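Local coordinates for molinate hydrolase (Gulosibacter molinativorax, PDB 4UB9), which hydrolyses the thiocarbamate herbicide molinate and, as a zinc-binding member of the amidohydrolase family, probably acts on its carbon-nitrogen bond, at residues H99-I104 and K124-A129. Residues are numbered along the deposited sequence; the frame is centred on the assembly and turned at random.
Sequences HLLDGI and KVIEEA
In the TIM-barrel fold of the amidohydrolase family, the CB of His99 points away from helix 122-135, and the two leucines that follow pack against that helix. Leu100 meets it first, its backbone N hydrogen-bonded to Asp143. With CG anti to its own carbonyl carbon (chi1 -60°), the side chain crosses Ile126 at about a right angle, and Leu100 CB lies 3.7 Å from Ile126 CG2. Its CD2 branch reaches one turn further along the helix, 3.7 Å from Ala129 CB; Leu100 O comes equally near that methyl, in plain van der Waals contact. Leu101 crosses Ile126 obliquely, Leu101 CG lying 4.0 Å from Ile126 CG1, while Leu101 CD2 closes to 3.5 Å on Val125 CG1, the tightest approach of the contact. Val125 CG1 stands anti to its own backbone N (chi1 170°), which turns it toward the leucine. Tyr114 of helix 111-118 touches both Leu101 and Val125, and Ile168 of strand 167-170 touches Leu100 and Ile126. Beyond the leucines the chain turns away from helix 122-135, and Asp102 N-caps the next short helix through OD1 to Met105 N. With five buried residues and no hydrogen bond or salt bridge between the segments, hydrophobic and van der Waals contacts join loop and helix.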
loop_
_atom_site.group_PDB
_atom_site.type_symbol
_atom_site.label_atom_id
_atom_site.label_comp_id
_atom_site.label_asym_id
_atom_site.label_seq_id
_atom_site.Cartn_x
_atom_site.Cartn_y
_atom_site.Cartn_z
ATOM N N HIS A 99 18.283 18.782 13.521
ATOM C CA HIS A 99 16.891 19.130 13.242
ATOM C C HIS A 99 16.112 19.136 14.550
ATOM O O HIS A 99 15.827 18.093 15.148
ATOM C CB HIS A 99 16.293 18.162 12.257
ATOM C CG HIS A 99 17.033 18.126 10.961
ATOM N ND1 HIS A 99 17.663 16.998 10.484
ATOM C CD2 HIS A 99 17.258 19.088 10.043
ATOM C CE1 HIS A 99 18.257 17.269 9.336
ATOM N NE2 HIS A 99 18.015 18.526 9.038
ATOM N N LEU A 100 15.747 20.335 14.964
ATOM C CA LEU A 100 15.121 20.570 16.246
ATOM C C LEU A 100 13.612 20.234 16.280
ATOM O O LEU A 100 13.036 20.092 17.364
ATOM C CB LEU A 100 15.381 22.006 16.703
ATOM C CG LEU A 100 16.904 22.277 16.853
ATOM C CD1 LEU A 100 17.195 23.728 17.183
ATOM C CD2 LEU A 100 17.564 21.394 17.931
ATOM N N LEU A 101 12.991 20.136 15.096
ATOM C CA LEU A 101 11.816 19.279 14.892
ATOM C C LEU A 101 12.361 18.080 14.139
ATOM O O LEU A 101 13.017 18.238 13.105
ATOM C CB LEU A 101 10.734 19.964 14.070
ATOM C CG LEU A 101 9.983 21.131 14.725
ATOM C CD1 LEU A 101 8.874 21.667 13.825
ATOM C CD2 LEU A 101 9.379 20.699 16.046
ATOM N N ASP A 102 12.095 16.879 14.636
ATOM C CA ASP A 102 12.867 15.682 14.241
ATOM C C ASP A 102 12.550 15.170 12.850
ATOM O O ASP A 102 11.645 14.383 12.630
ATOM C CB ASP A 102 12.652 14.547 15.251
ATOM C CG ASP A 102 13.614 13.392 15.047
ATOM O OD1 ASP A 102 14.219 13.249 13.945
ATOM O OD2 ASP A 102 13.810 12.660 16.028
ATOM N N GLY A 103 13.362 15.575 11.901
ATOM C CA GLY A 103 13.108 15.263 10.498
ATOM C C GLY A 103 13.417 13.844 10.088
ATOM O O GLY A 103 12.746 13.274 9.194
ATOM N N ILE A 104 14.443 13.265 10.696
ATOM C CA ILE A 104 14.821 11.873 10.370
ATOM C C ILE A 104 13.663 10.969 10.734
ATOM O O ILE A 104 13.284 10.083 9.972
ATOM C CB ILE A 104 16.099 11.417 11.115
ATOM C CG1 ILE A 104 17.301 12.090 10.476
ATOM C CG2 ILE A 104 16.253 9.903 11.099
ATOM C CD1 ILE A 104 17.729 11.513 9.146
ATOM N N LYS A 124 8.298 25.411 21.506
ATOM C CA LYS A 124 8.754 24.786 22.774
ATOM C C LYS A 124 9.414 23.457 22.543
ATOM O O LYS A 124 10.330 23.083 23.256
ATOM C CB LYS A 124 7.603 24.604 23.731
ATOM C CG LYS A 124 7.161 25.907 24.346
ATOM C CD LYS A 124 6.018 25.733 25.327
ATOM C CE LYS A 124 5.703 27.076 25.947
ATOM N NZ LYS A 124 4.299 27.143 26.412
ATOM N N VAL A 125 8.933 22.732 21.536
ATOM C CA VAL A 125 9.575 21.484 21.152
ATOM C C VAL A 125 11.023 21.795 20.742
ATOM O O VAL A 125 11.972 21.074 21.069
ATOM C CB VAL A 125 8.864 20.816 19.975
ATOM C CG1 VAL A 125 9.665 19.636 19.421
ATOM C CG2 VAL A 125 7.491 20.372 20.402
ATOM N N ILE A 126 11.173 22.868 19.979
ATOM C CA ILE A 126 12.469 23.246 19.457
ATOM C C ILE A 126 13.385 23.666 20.617
ATOM O O ILE A 126 14.549 23.294 20.678
ATOM C CB ILE A 126 12.334 24.360 18.414
ATOM C CG1 ILE A 126 11.748 23.775 17.134
ATOM C CG2 ILE A 126 13.695 24.989 18.103
ATOM C CD1 ILE A 126 11.367 24.808 16.099
ATOM N N GLU A 127 12.845 24.446 21.545
ATOM C CA GLU A 127 13.624 24.853 22.754
ATOM C C GLU A 127 14.048 23.648 23.573
ATOM O O GLU A 127 15.218 23.513 23.924
ATOM C CB GLU A 127 12.865 25.842 23.610
ATOM C CG GLU A 127 12.756 27.190 22.909
ATOM C CD GLU A 127 11.706 28.125 23.504
ATOM O OE1 GLU A 127 11.107 27.771 24.548
ATOM O OE2 GLU A 127 11.489 29.218 22.918
ATOM N N GLU A 128 13.118 22.754 23.822
ATOM C CA GLU A 128 13.434 21.478 24.523
ATOM C C GLU A 128 14.604 20.741 23.828
ATOM O O GLU A 128 15.538 20.266 24.478
ATOM C CB GLU A 128 12.219 20.548 24.572
ATOM C CG GLU A 128 12.463 19.185 25.213
ATOM C CD GLU A 128 11.277 18.227 25.130
ATOM O OE1 GLU A 128 10.512 18.320 24.148
ATOM O OE2 GLU A 128 11.091 17.366 26.029
ATOM N N ALA A 129 14.549 20.653 22.489
ATOM C CA ALA A 129 15.597 19.945 21.740
ATOM C C ALA A 129 16.945 20.673 21.847
ATOM O O ALA A 129 18.003 20.042 21.959
ATOM C CB ALA A 129 15.213 19.791 20.293
#